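PDB 5D1V: globin from Chloroflexus aurantiacus, which binds heme and, as a group II truncated hemoglobin, probably binds and carries oxygen. Local coordinates for residues R17-I22 and A99-P104; R70-H75 and Q118-R123; A87-M92 and Y112-A117. All coordinates share one frame; numbering follows the deposited sequence.

The chain first enters a contact in helix 13-28. Interaction 1 closes a loop from there to the turn 99-104, 77 residues later, which follows helix 82-98. Interaction 2 opens inside that loop, at helix 71-74, and closes only where helix 105-119 gives way to the C-terminal tail, so the two cross. Interaction 3 joins helices 82-98 and 105-119. It is nested within the loop of interaction 2 and crosses interaction 1. Interactions 2 and 3 share helix 105-119, the heme and the iron-bound water. Interaction 1 lies on the other side of the chain's centre from interaction 2, but it touches interaction 3 where I19 packs on M92.

Interaction 1: R17-I22 and A99-P104; sequences RRIVDI and AGVPEP
Helix segment 17-22 comes closest to the irregular segment 99-104 at I19 and A99, whose CA atoms lie 5.5 Å apart. A99 is the hub. Its CB points at the helix and fits among R18, I19 and I22. CG1 of I19 touches A99 CB at 3.7 Å. I22 reaches in with CD1, which sits 4.0 Å from A99 N. In both isoleucines CG1 lies beside the backbone N, anti to the carbonyl carbon, and the chain then runs on extended to CD1. I19 CD1 goes past A99 and meets V101 CG2 at 3.8 Å, the two side chains crossing at about a right angle. The turn between A99 and V101 ends helix 82-98 with a Schellman motif. G100 is its positive-phi residue (phi 79°), a conformation that favours glycine. This is the turn that leads from helix 82-98 towards helix 105-119 of the globin fold. The carbonyl of A99 faces R18. The R18 chain bends at chi3, so that its guanidinium presents an edge to the oxygen. R18 NH2 gives A99 O a hydrogen bond of 3.1 Å, in the guanidinium plane and nearly along the C=O axis (167°). R18 NE adds a weak one to the same oxygen at 3.4 Å. The positive group thus lies at the C-terminal end of a helix, where it would probably be favoured by the helix dipole. Behind the contact, I19 and V101 both also touch M109 of helix 105-119.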
loop_
_atom_site.group_PDB
_atom_site.type_symbol
_atom_site.label_atom_id
_atom_site.label_comp_id
_atom_site.label_asym_id
_atom_site.label_seq_id
_atom_site.Cartn_x
_atom_site.Cartn_y
_atom_site.Cartn_z
ATOM N N ARG A 17 -7.403 -19.145 -8.354
ATOM C CA ARG A 17 -8.695 -18.776 -8.939
ATOM C C ARG A 17 -9.284 -17.631 -8.109
ATOM O O ARG A 17 -9.764 -16.630 -8.676
ATOM C CB ARG A 17 -9.653 -19.966 -8.997
ATOM C CG ARG A 17 -9.374 -20.929 -10.139
ATOM C CD ARG A 17 -10.454 -22.002 -10.219
ATOM N NE ARG A 17 -10.155 -23.049 -11.202
ATOM C CZ ARG A 17 -10.447 -22.975 -12.496
ATOM N NH1 ARG A 17 -11.059 -21.907 -12.978
ATOM N NH2 ARG A 17 -10.127 -23.975 -13.318
ATOM N N ARG A 18 -9.200 -17.754 -6.782
ATOM C CA ARG A 18 -9.708 -16.700 -5.880
ATOM C C ARG A 18 -8.944 -15.375 -6.107
ATOM O O ARG A 18 -9.562 -14.303 -6.189
ATOM C CB ARG A 18 -9.606 -17.098 -4.399
ATOM C CG ARG A 18 -10.418 -18.342 -4.022
ATOM C CD ARG A 18 -10.683 -18.435 -2.516
ATOM N NE ARG A 18 -9.459 -18.433 -1.725
ATOM C CZ ARG A 18 -8.710 -19.502 -1.504
ATOM N NH1 ARG A 18 -9.049 -20.681 -2.011
ATOM N NH2 ARG A 18 -7.620 -19.392 -0.764
ATOM N N ILE A 19 -7.620 -15.462 -6.188
ATOM C CA ILE A 19 -6.774 -14.292 -6.395
ATOM C C ILE A 19 -7.194 -13.576 -7.675
ATOM O O ILE A 19 -7.416 -12.378 -7.670
ATOM C CB ILE A 19 -5.286 -14.690 -6.453
ATOM C CG1 ILE A 19 -4.784 -15.130 -5.074
ATOM C CG2 ILE A 19 -4.442 -13.532 -6.909
ATOM C CD1 ILE A 19 -3.393 -15.774 -5.100
ATOM N N VAL A 20 -7.284 -14.317 -8.774
ATOM C CA VAL A 20 -7.487 -13.699 -10.093
ATOM C C VAL A 20 -8.914 -13.169 -10.206
ATOM O O VAL A 20 -9.120 -12.120 -10.806
ATOM C CB VAL A 20 -7.161 -14.691 -11.232
ATOM C CG1 VAL A 20 -7.538 -14.114 -12.573
ATOM C CG2 VAL A 20 -5.684 -15.047 -11.214
ATOM N N ASP A 21 -9.887 -13.867 -9.624
ATOM C CA ASP A 21 -11.262 -13.366 -9.607
ATOM C C ASP A 21 -11.313 -11.978 -8.937
ATOM O O ASP A 21 -11.980 -11.066 -9.416
ATOM C CB ASP A 21 -12.226 -14.308 -8.864
ATOM C CG ASP A 21 -12.618 -15.553 -9.671
ATOM O OD1 ASP A 21 -12.221 -15.709 -10.842
ATOM O OD2 ASP A 21 -13.356 -16.373 -9.105
ATOM N N ILE A 22 -10.631 -11.832 -7.815
ATOM C CA ILE A 22 -10.717 -10.602 -7.037
ATOM C C ILE A 22 -9.995 -9.491 -7.804
ATOM O O ILE A 22 -10.458 -8.344 -7.897
ATOM C CB ILE A 22 -10.151 -10.822 -5.636
ATOM C CG1 ILE A 22 -11.088 -11.730 -4.845
ATOM C CG2 ILE A 22 -10.012 -9.496 -4.887
ATOM C CD1 ILE A 22 -10.454 -12.263 -3.555
ATOM N N ALA A 99 -7.776 -12.906 -0.695
ATOM C CA ALA A 99 -7.845 -14.331 -1.016
ATOM C C ALA A 99 -7.337 -15.203 0.123
ATOM O O ALA A 99 -7.451 -16.419 0.063
ATOM C CB ALA A 99 -7.066 -14.628 -2.261
ATOM N N GLY A 100 -6.771 -14.578 1.145
ATOM C CA GLY A 100 -6.300 -15.296 2.309
ATOM C C GLY A 100 -4.959 -15.991 2.144
ATOM O O GLY A 100 -4.708 -17.015 2.767
ATOM N N VAL A 101 -4.078 -15.425 1.336
ATOM C CA VAL A 101 -2.785 -16.039 1.111
ATOM C C VAL A 101 -1.965 -15.908 2.383
ATOM O O VAL A 101 -1.771 -14.799 2.863
ATOM C CB VAL A 101 -2.063 -15.392 -0.072
ATOM C CG1 VAL A 101 -0.736 -16.062 -0.325
ATOM C CG2 VAL A 101 -2.962 -15.442 -1.325
ATOM N N PRO A 102 -1.488 -17.039 2.936
ATOM C CA PRO A 102 -0.729 -17.034 4.186
ATOM C C PRO A 102 0.693 -16.528 4.035
ATOM O O PRO A 102 1.278 -16.635 2.951
ATOM C CB PRO A 102 -0.702 -18.513 4.573
ATOM C CG PRO A 102 -0.628 -19.200 3.271
ATOM C CD PRO A 102 -1.585 -18.404 2.394
ATOM N N GLU A 103 1.235 -16.000 5.125
ATOM C CA GLU A 103 2.658 -15.670 5.200
ATOM C C GLU A 103 3.415 -16.953 5.526
ATOM O O GLU A 103 2.859 -17.858 6.151
ATOM C CB GLU A 103 2.909 -14.610 6.271
ATOM C CG GLU A 103 2.221 -13.304 6.020
ATOM C CD GLU A 103 2.941 -12.470 4.998
ATOM O OE1 GLU A 103 2.483 -11.345 4.693
ATOM O OE2 GLU A 103 3.976 -12.939 4.499
ATOM N N PRO A 104 4.686 -17.050 5.114
ATOM C CA PRO A 104 5.516 -16.110 4.353
ATOM C C PRO A 104 5.278 -16.110 2.834
ATOM O O PRO A 104 5.818 -15.250 2.124
ATOM C CB PRO A 104 6.937 -16.583 4.672
ATOM C CG PRO A 104 6.780 -18.055 4.927
ATOM C CD PRO A 104 5.459 -18.213 5.588
#

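Interaction 2: R70-H75 and Q118-R123; sequences RLRMRH and QAMMNR. With HEM (protoporphyrin IX containing Fe), chain C.
L71 O is gripped by two N-H groups of one residue. H75 N reaches it at 2.9 Å, the usual helical bond, and H75 ND1 at 2.8 Å. The ND1 donor lies above the carbonyl plane, while the oxygen stays in the plane of the imidazole. This bond fixes the rotation of the ring and turns NE2 to the heme, where it binds FE at 2.1 Å. H75 is the axial, proximal ligand, and a water fills the other axial position. Donation from ND1 would probably make the imidazole more electron-rich and so a stronger ligand. M120 lies over one face of the same ring. Its chain bends at chi2 and chi3, which puts SD 3.8 Å from the ring centroid, 25° off the normal. CG packs over that face too, a CH-pi contact. The methyl end goes on to the porphyrin, with M120 CE 3.5 Å from HEM C3B, and it also touches L71 CB. At the outer side R72 is extended along A119, with NE 3.5 Å from A119 CB. R74 runs to a heme propionate: its CD is 3.6 Å from HEM CGA, and O2A sits over one guanidinium face. Its N-H groups bond instead to the carbonyls of R66, H68 and P69. An alanine here would remove those bonds and the packing, and would probably loosen the link between helix 61-66 and helix 71-74 beside the propionate. A water joins R72 O, M120 O and N122 ND2. N122 ND2 also bonds F78 O, and N122 pairs through its backbone with I80. The short helix 71-74 lies beside the last turn of helix 105-119 and the tail that follows it, while M121 turns the other way to touch helix 82-98.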
loop_
_atom_site.group_PDB
_atom_site.type_symbol
_atom_site.label_atom_id
_atom_site.label_comp_id
_atom_site.label_asym_id
_atom_site.label_seq_id
_atom_site.Cartn_x
_atom_site.Cartn_y
_atom_site.Cartn_z
ATOM N N ARG A 70 7.361 -14.224 -21.723
ATOM C CA ARG A 70 7.792 -13.001 -22.425
ATOM C C ARG A 70 6.946 -11.799 -22.021
ATOM O O ARG A 70 6.452 -11.058 -22.884
ATOM C CB ARG A 70 7.708 -13.200 -23.936
ATOM C CG ARG A 70 8.688 -14.208 -24.482
ATOM C CD ARG A 70 8.276 -14.667 -25.855
ATOM N NE ARG A 70 7.210 -15.658 -25.781
ATOM C CZ ARG A 70 6.547 -16.123 -26.833
ATOM N NH1 ARG A 70 6.837 -15.679 -28.057
ATOM N NH2 ARG A 70 5.599 -17.035 -26.654
ATOM N N LEU A 71 6.757 -11.603 -20.714
ATOM C CA LEU A 71 5.741 -10.647 -20.287
ATOM C C LEU A 71 6.052 -9.224 -20.721
ATOM O O LEU A 71 5.169 -8.516 -21.214
ATOM C CB LEU A 71 5.543 -10.698 -18.777
ATOM C CG LEU A 71 4.970 -11.992 -18.184
ATOM C CD1 LEU A 71 4.701 -11.825 -16.694
ATOM C CD2 LEU A 71 3.705 -12.465 -18.929
ATOM N N ARG A 72 7.296 -8.786 -20.582
ATOM C CA ARG A 72 7.611 -7.431 -21.049
ATOM C C ARG A 72 7.296 -7.221 -22.536
ATOM O O ARG A 72 6.797 -6.157 -22.935
ATOM C CB ARG A 72 9.081 -7.119 -20.758
ATOM C CG ARG A 72 9.340 -6.964 -19.264
ATOM C CD ARG A 72 10.831 -7.009 -18.898
ATOM N NE ARG A 72 10.997 -7.236 -17.459
ATOM C CZ ARG A 72 11.071 -8.435 -16.871
ATOM N NH1 ARG A 72 11.016 -9.548 -17.596
ATOM N NH2 ARG A 72 11.200 -8.525 -15.546
ATOM N N MET A 73 7.566 -8.230 -23.358
ATOM C CA MET A 73 7.222 -8.161 -24.770
ATOM C C MET A 73 5.697 -8.110 -24.941
ATOM O O MET A 73 5.186 -7.324 -25.755
ATOM C CB MET A 73 7.820 -9.357 -25.529
ATOM C CG MET A 73 7.398 -9.442 -26.971
ATOM S SD MET A 73 7.856 -11.040 -27.683
ATOM C CE MET A 73 6.319 -11.960 -27.427
ATOM N N ARG A 74 4.967 -8.908 -24.162
ATOM C CA ARG A 74 3.526 -8.991 -24.360
ATOM C C ARG A 74 2.825 -7.739 -23.892
ATOM O O ARG A 74 1.702 -7.473 -24.324
ATOM C CB ARG A 74 2.924 -10.191 -23.635
ATOM C CG ARG A 74 3.283 -11.547 -24.180
ATOM C CD ARG A 74 2.533 -12.607 -23.389
ATOM N NE ARG A 74 3.097 -13.938 -23.552
ATOM C CZ ARG A 74 2.688 -14.815 -24.453
ATOM N NH1 ARG A 74 1.707 -14.525 -25.295
ATOM N NH2 ARG A 74 3.265 -15.990 -24.506
ATOM N N HIS A 75 3.468 -6.960 -23.021
ATOM C CA HIS A 75 2.838 -5.752 -22.510
ATOM C C HIS A 75 3.228 -4.512 -23.322
ATOM O O HIS A 75 2.718 -3.435 -23.069
ATOM C CB HIS A 75 3.177 -5.529 -21.034
ATOM C CG HIS A 75 2.471 -6.460 -20.113
ATOM N ND1 HIS A 75 2.789 -7.807 -20.018
ATOM C CD2 HIS A 75 1.446 -6.256 -19.253
ATOM C CE1 HIS A 75 2.002 -8.367 -19.106
ATOM N NE2 HIS A 75 1.177 -7.453 -18.651
ATOM N N GLN A 118 7.139 -2.910 -11.801
ATOM C CA GLN A 118 8.110 -1.867 -12.142
ATOM C C GLN A 118 8.746 -2.154 -13.488
ATOM O O GLN A 118 8.793 -1.273 -14.370
ATOM C CB GLN A 118 9.181 -1.754 -11.049
ATOM C CG GLN A 118 10.280 -0.735 -11.319
ATOM C CD GLN A 118 9.831 0.729 -11.194
ATOM O OE1 GLN A 118 8.678 1.025 -10.879
ATOM N NE2 GLN A 118 10.771 1.650 -11.412
ATOM N N ALA A 119 9.227 -3.380 -13.654
ATOM C CA ALA A 119 9.916 -3.769 -14.885
ATOM C C ALA A 119 9.012 -3.828 -16.147
ATOM O O ALA A 119 9.517 -3.940 -17.273
ATOM C CB ALA A 119 10.581 -5.102 -14.667
ATOM N N MET A 120 7.702 -3.776 -15.976
ATOM C CA MET A 120 6.774 -3.797 -17.092
ATOM C C MET A 120 6.607 -2.408 -17.712
ATOM O O MET A 120 6.069 -2.265 -18.809
ATOM C CB MET A 120 5.417 -4.313 -16.632
ATOM C CG MET A 120 4.677 -5.079 -17.664
ATOM S SD MET A 120 5.471 -6.668 -17.967
ATOM C CE MET A 120 4.840 -7.633 -16.605
ATOM N N MET A 121 7.011 -1.370 -17.004
ATOM C CA MET A 121 6.753 -0.024 -17.494
ATOM C C MET A 121 7.481 0.191 -18.815
ATOM O O MET A 121 8.621 -0.260 -18.987
ATOM C CB MET A 121 7.201 1.056 -16.508
ATOM C CG MET A 121 6.392 1.065 -15.224
ATOM S SD MET A 121 6.577 2.556 -14.217
ATOM C CE MET A 121 7.128 3.817 -15.348
ATOM N N ASN A 122 6.849 0.954 -19.702
ATOM C CA ASN A 122 7.418 1.201 -21.010
ATOM C C ASN A 122 7.265 2.639 -21.521
ATOM O O ASN A 122 7.683 2.934 -22.643
ATOM C CB ASN A 122 6.812 0.210 -21.996
ATOM C CG ASN A 122 5.299 0.294 -22.052
ATOM O OD1 ASN A 122 4.743 1.380 -22.019
ATOM N ND2 ASN A 122 4.627 -0.869 -22.136
ATOM N N ARG A 123 6.704 3.544 -20.720
ATOM C CA ARG A 123 6.526 4.942 -21.154
ATOM C C ARG A 123 6.656 5.895 -19.972
ATOM O O ARG A 123 5.968 5.690 -18.970
ATOM C CB ARG A 123 5.158 5.141 -21.805
ATOM C CG ARG A 123 4.889 6.587 -22.232
ATOM C CD ARG A 123 4.686 6.716 -23.734
ATOM N NE ARG A 123 5.034 8.045 -24.254
ATOM C CZ ARG A 123 6.272 8.453 -24.556
ATOM N NH1 ARG A 123 7.327 7.652 -24.388
ATOM N NH2 ARG A 123 6.462 9.679 -25.031
HETATM C CHA HEM C . -1.834 -9.611 -19.834
HETATM C CHB HEM C . 0.899 -10.683 -15.964
HETATM C CHC HEM C . 1.516 -5.916 -15.130
HETATM C CHD HEM C . -2.106 -5.061 -18.240
HETATM C C1A HEM C . -1.115 -10.311 -18.900
HETATM C C2A HEM C . -0.854 -11.740 -18.919
HETATM C C3A HEM C . -0.091 -12.031 -17.856
HETATM C C4A HEM C . 0.158 -10.788 -17.127
HETATM C CMA HEM C . 0.483 -13.394 -17.361
HETATM C CAA HEM C . -1.371 -12.704 -20.011
HETATM C CBA HEM C . -0.184 -12.984 -20.946
HETATM C CGA HEM C . -0.687 -13.774 -22.142
HETATM O O1A HEM C . -1.444 -13.217 -22.971
HETATM O O2A HEM C . -0.325 -14.961 -22.281
HETATM C C1B HEM C . 1.321 -9.484 -15.407
HETATM C C2B HEM C . 2.239 -9.324 -14.301
HETATM C C3B HEM C . 2.405 -7.997 -14.104
HETATM C C4B HEM C . 1.589 -7.292 -15.038
HETATM C CMB HEM C . 2.885 -10.499 -13.527
HETATM C CAB HEM C . 3.247 -7.219 -13.069
HETATM C CBB HEM C . 3.703 -7.868 -11.996
HETATM C C1C HEM C . 0.574 -5.249 -15.875
HETATM C C2C HEM C . 0.310 -3.818 -15.858
HETATM C C3C HEM C . -0.699 -3.618 -16.743
HETATM C C4C HEM C . -1.111 -4.881 -17.305
HETATM C CMC HEM C . 1.107 -2.792 -15.000
HETATM C CAC HEM C . -1.403 -2.303 -17.077
HETATM C CBC HEM C . -1.411 -1.413 -16.091
HETATM C C1D HEM C . -2.312 -6.195 -18.993
HETATM C C2D HEM C . -3.192 -6.331 -20.149
HETATM C C3D HEM C . -3.098 -7.598 -20.594
HETATM C C4D HEM C . -2.170 -8.293 -19.725
HETATM C CMD HEM C . -4.041 -5.196 -20.744
HETATM C CAD HEM C . -3.825 -8.235 -21.789
HETATM C CBD HEM C . -5.064 -8.938 -21.252
HETATM C CGD HEM C . -5.825 -9.633 -22.341
HETATM O O1D HEM C . -7.006 -9.980 -22.082
HETATM O O2D HEM C . -5.266 -9.822 -23.456
HETATM N NA HEM C . -0.466 -9.764 -17.799
HETATM N NB HEM C . 0.951 -8.226 -15.835
HETATM N NC HEM C . -0.283 -5.840 -16.783
HETATM N ND HEM C . -1.716 -7.410 -18.782
HETATM FE FE HEM C . -0.413 -7.786 -17.279
HETATM O O HOH W 1 6.085 -3.390 -21.523
HETATM O O HOH W 2 -2.118 -8.134 -15.999
#

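Interaction 3: A87-M92 and Y112-A117; sequences AWLEHM and YFRHAA. With HEM (protoporphyrin IX containing Fe), chain C.
L89 and F113 give up most surface in this contact between two nearly antiparallel helix segments, whose axes approach to 10.2 Å at 164°. L89 stands with CG anti to the backbone N, and its two methyls part. CD1 goes to the backbone and base of F113, 3.8 Å from F113 O, and also touches A117 CB. CD2 lies against R114, crossing that chain at about a right angle. The R114 head itself is taken by a salt bridge to E110 and a hydrogen bond to A29 O of the second subunit. F113 has its CG beside the backbone N, so the ring points into the gap between the helices. M92 covers one of its faces. The M92 chain bends at chi2 and chi3, and its CG sits 3.7 Å from the ring centroid, 18° off the normal, a CH-pi contact. SD stands farther out, a Met-aromatic contact made obliquely. W88 meets the same ring as an offset edge-to-face pair, centroids 5.7 Å apart and planes at 63°. Its CH2 corner is the part that touches, 3.8 Å from F113 CD1. One face of the W88 indole lies over the porphyrin, with CD1 3.3 Å from HEM C1C. NE1 donates to the iron-bound water at 2.9 Å, with the water in the ring plane. That hydrogen bond probably helps hold the water on the distal side. From helix 105-119, A116 crowds a heme vinyl, its CB 3.1 Å from HEM CBB. Helices 82-98 and 105-119 correspond to the G-H pair of the two-over-two truncated globin fold, and a tryptophan over the distal heme face is a conserved feature of group II truncated hemoglobins, shared with group III.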
loop_
_atom_site.group_PDB
_atom_site.type_symbol
_atom_site.label_atom_id
_atom_site.label_comp_id
_atom_site.label_asym_id
_atom_site.label_seq_id
_atom_site.Cartn_x
_atom_site.Cartn_y
_atom_site.Cartn_z
ATOM N N ALA A 87 -1.747 1.343 -10.179
ATOM C CA ALA A 87 -3.095 0.787 -10.179
ATOM C C ALA A 87 -3.069 -0.748 -10.193
ATOM O O ALA A 87 -3.753 -1.385 -9.408
ATOM C CB ALA A 87 -3.906 1.336 -11.361
ATOM N N TRP A 88 -2.250 -1.347 -11.057
ATOM C CA TRP A 88 -2.130 -2.784 -11.101
ATOM C C TRP A 88 -1.712 -3.370 -9.736
ATOM O O TRP A 88 -2.326 -4.312 -9.205
ATOM C CB TRP A 88 -1.119 -3.148 -12.181
ATOM C CG TRP A 88 -1.155 -4.576 -12.557
ATOM C CD1 TRP A 88 -1.787 -5.122 -13.632
ATOM C CD2 TRP A 88 -0.532 -5.665 -11.865
ATOM N NE1 TRP A 88 -1.584 -6.466 -13.664
ATOM C CE2 TRP A 88 -0.831 -6.835 -12.594
ATOM C CE3 TRP A 88 0.274 -5.767 -10.721
ATOM C CZ2 TRP A 88 -0.373 -8.098 -12.208
ATOM C CZ3 TRP A 88 0.719 -7.025 -10.336
ATOM C CH2 TRP A 88 0.381 -8.171 -11.077
ATOM N N LEU A 89 -0.682 -2.780 -9.154
ATOM C CA LEU A 89 -0.114 -3.284 -7.900
ATOM C C LEU A 89 -1.119 -3.132 -6.763
ATOM O O LEU A 89 -1.260 -4.034 -5.937
ATOM C CB LEU A 89 1.180 -2.554 -7.585
ATOM C CG LEU A 89 2.148 -3.220 -6.639
ATOM C CD1 LEU A 89 2.566 -4.592 -7.165
ATOM C CD2 LEU A 89 3.341 -2.305 -6.521
ATOM N N GLU A 90 -1.840 -2.011 -6.729
ATOM C CA GLU A 90 -2.892 -1.826 -5.725
ATOM C C GLU A 90 -3.849 -3.021 -5.725
ATOM O O GLU A 90 -4.170 -3.605 -4.670
ATOM C CB GLU A 90 -3.676 -0.532 -5.981
ATOM C CG GLU A 90 -4.856 -0.347 -5.041
ATOM C CD GLU A 90 -5.695 0.883 -5.324
ATOM O OE1 GLU A 90 -5.197 1.820 -5.991
ATOM O OE2 GLU A 90 -6.840 0.939 -4.823
ATOM N N HIS A 91 -4.319 -3.379 -6.912
ATOM C CA HIS A 91 -5.350 -4.390 -6.994
ATOM C C HIS A 91 -4.796 -5.781 -6.771
ATOM O O HIS A 91 -5.470 -6.610 -6.170
ATOM C CB HIS A 91 -6.071 -4.288 -8.329
ATOM C CG HIS A 91 -6.764 -2.977 -8.508
ATOM N ND1 HIS A 91 -7.498 -2.386 -7.504
ATOM C CD2 HIS A 91 -6.833 -2.139 -9.567
ATOM C CE1 HIS A 91 -7.980 -1.237 -7.933
ATOM N NE2 HIS A 91 -7.589 -1.063 -9.180
ATOM N N MET A 92 -3.564 -6.043 -7.208
ATOM C CA MET A 92 -3.027 -7.384 -6.999
ATOM C C MET A 92 -2.661 -7.561 -5.545
ATOM O O MET A 92 -2.857 -8.634 -4.958
ATOM C CB MET A 92 -1.802 -7.686 -7.869
ATOM C CG MET A 92 -1.326 -9.166 -7.711
ATOM S SD MET A 92 -2.573 -10.390 -8.233
ATOM C CE MET A 92 -2.501 -10.233 -10.002
ATOM N N TYR A 112 7.732 -10.477 -5.694
ATOM C CA TYR A 112 7.804 -10.725 -7.115
ATOM C C TYR A 112 6.975 -9.666 -7.887
ATOM O O TYR A 112 7.453 -9.070 -8.865
ATOM C CB TYR A 112 7.313 -12.130 -7.454
ATOM C CG TYR A 112 7.030 -12.251 -8.928
ATOM C CD1 TYR A 112 8.065 -12.310 -9.841
ATOM C CD2 TYR A 112 5.729 -12.245 -9.397
ATOM C CE1 TYR A 112 7.808 -12.378 -11.202
ATOM C CE2 TYR A 112 5.457 -12.318 -10.750
ATOM C CZ TYR A 112 6.499 -12.387 -11.647
ATOM O OH TYR A 112 6.206 -12.436 -12.996
ATOM N N PHE A 113 5.755 -9.405 -7.424
ATOM C CA PHE A 113 4.857 -8.477 -8.107
ATOM C C PHE A 113 5.421 -7.052 -8.139
ATOM O O PHE A 113 5.272 -6.335 -9.137
ATOM C CB PHE A 113 3.485 -8.484 -7.433
ATOM C CG PHE A 113 2.673 -9.726 -7.693
ATOM C CD1 PHE A 113 2.622 -10.299 -8.945
ATOM C CD2 PHE A 113 1.967 -10.324 -6.661
ATOM C CE1 PHE A 113 1.850 -11.446 -9.180
ATOM C CE2 PHE A 113 1.203 -11.461 -6.886
ATOM C CZ PHE A 113 1.149 -12.018 -8.141
ATOM N N ARG A 114 6.052 -6.633 -7.053
ATOM C CA ARG A 114 6.550 -5.259 -6.968
ATOM C C ARG A 114 7.653 -5.086 -7.998
ATOM O O ARG A 114 7.741 -4.074 -8.681
ATOM C CB ARG A 114 7.054 -4.922 -5.558
ATOM C CG ARG A 114 5.932 -4.728 -4.552
ATOM C CD ARG A 114 6.436 -4.325 -3.166
ATOM N NE ARG A 114 5.376 -4.165 -2.173
ATOM C CZ ARG A 114 4.638 -3.058 -2.010
ATOM N NH1 ARG A 114 4.806 -1.998 -2.799
ATOM N NH2 ARG A 114 3.719 -3.034 -1.058
ATOM N N HIS A 115 8.488 -6.100 -8.138
ATOM C CA HIS A 115 9.565 -6.042 -9.110
ATOM C C HIS A 115 9.020 -6.104 -10.536
ATOM O O HIS A 115 9.378 -5.287 -11.377
ATOM C CB HIS A 115 10.539 -7.193 -8.860
ATOM C CG HIS A 115 11.784 -7.134 -9.691
ATOM N ND1 HIS A 115 11.859 -7.633 -10.970
ATOM C CD2 HIS A 115 13.013 -6.652 -9.399
ATOM C CE1 HIS A 115 13.087 -7.461 -11.435
ATOM N NE2 HIS A 115 13.803 -6.871 -10.502
ATOM N N ALA A 116 8.129 -7.061 -10.787
ATOM C CA ALA A 116 7.584 -7.297 -12.124
ATOM C C ALA A 116 6.784 -6.085 -12.638
ATOM O O ALA A 116 6.883 -5.717 -13.828
ATOM C CB ALA A 116 6.727 -8.517 -12.103
ATOM N N ALA A 117 5.987 -5.489 -11.760
ATOM C CA ALA A 117 5.183 -4.327 -12.144
ATOM C C ALA A 117 6.075 -3.154 -12.551
ATOM O O ALA A 117 5.778 -2.465 -13.504
ATOM C CB ALA A 117 4.261 -3.914 -11.031
HETATM C CHA HEM C . -1.834 -9.611 -19.834
HETATM C CHB HEM C . 0.899 -10.683 -15.964
HETATM C CHC HEM C . 1.516 -5.916 -15.130
HETATM C CHD HEM C . -2.106 -5.061 -18.240
HETATM C C1A HEM C . -1.115 -10.311 -18.900
HETATM C C2A HEM C . -0.854 -11.740 -18.919
HETATM C C3A HEM C . -0.091 -12.031 -17.856
HETATM C C4A HEM C . 0.158 -10.788 -17.127
HETATM C CMA HEM C . 0.483 -13.394 -17.361
HETATM C CAA HEM C . -1.371 -12.704 -20.011
HETATM C CBA HEM C . -0.184 -12.984 -20.946
HETATM C CGA HEM C . -0.687 -13.774 -22.142
HETATM O O1A HEM C . -1.444 -13.217 -22.971
HETATM O O2A HEM C . -0.325 -14.961 -22.281
HETATM C C1B HEM C . 1.321 -9.484 -15.407
HETATM C C2B HEM C . 2.239 -9.324 -14.301
HETATM C C3B HEM C . 2.405 -7.997 -14.104
HETATM C C4B HEM C . 1.589 -7.292 -15.038
HETATM C CMB HEM C . 2.885 -10.499 -13.527
HETATM C CAB HEM C . 3.247 -7.219 -13.069
HETATM C CBB HEM C . 3.703 -7.868 -11.996
HETATM C C1C HEM C . 0.574 -5.249 -15.875
HETATM C C2C HEM C . 0.310 -3.818 -15.858
HETATM C C3C HEM C . -0.699 -3.618 -16.743
HETATM C C4C HEM C . -1.111 -4.881 -17.305
HETATM C CMC HEM C . 1.107 -2.792 -15.000
HETATM C CAC HEM C . -1.403 -2.303 -17.077
HETATM C CBC HEM C . -1.411 -1.413 -16.091
HETATM C C1D HEM C . -2.312 -6.195 -18.993
HETATM C C2D HEM C . -3.192 -6.331 -20.149
HETATM C C3D HEM C . -3.098 -7.598 -20.594
HETATM C C4D HEM C . -2.170 -8.293 -19.725
HETATM C CMD HEM C . -4.041 -5.196 -20.744
HETATM C CAD HEM C . -3.825 -8.235 -21.789
HETATM C CBD HEM C . -5.064 -8.938 -21.252
HETATM C CGD HEM C . -5.825 -9.633 -22.341
HETATM O O1D HEM C . -7.006 -9.980 -22.082
HETATM O O2D HEM C . -5.266 -9.822 -23.456
HETATM N NA HEM C . -0.466 -9.764 -17.799
HETATM N NB HEM C . 0.951 -8.226 -15.835
HETATM N NC HEM C . -0.283 -5.840 -16.783
HETATM N ND HEM C . -1.716 -7.410 -18.782
HETATM FE FE HEM C . -0.413 -7.786 -17.279
HETATM O O HOH W 2 -2.118 -8.134 -15.999
#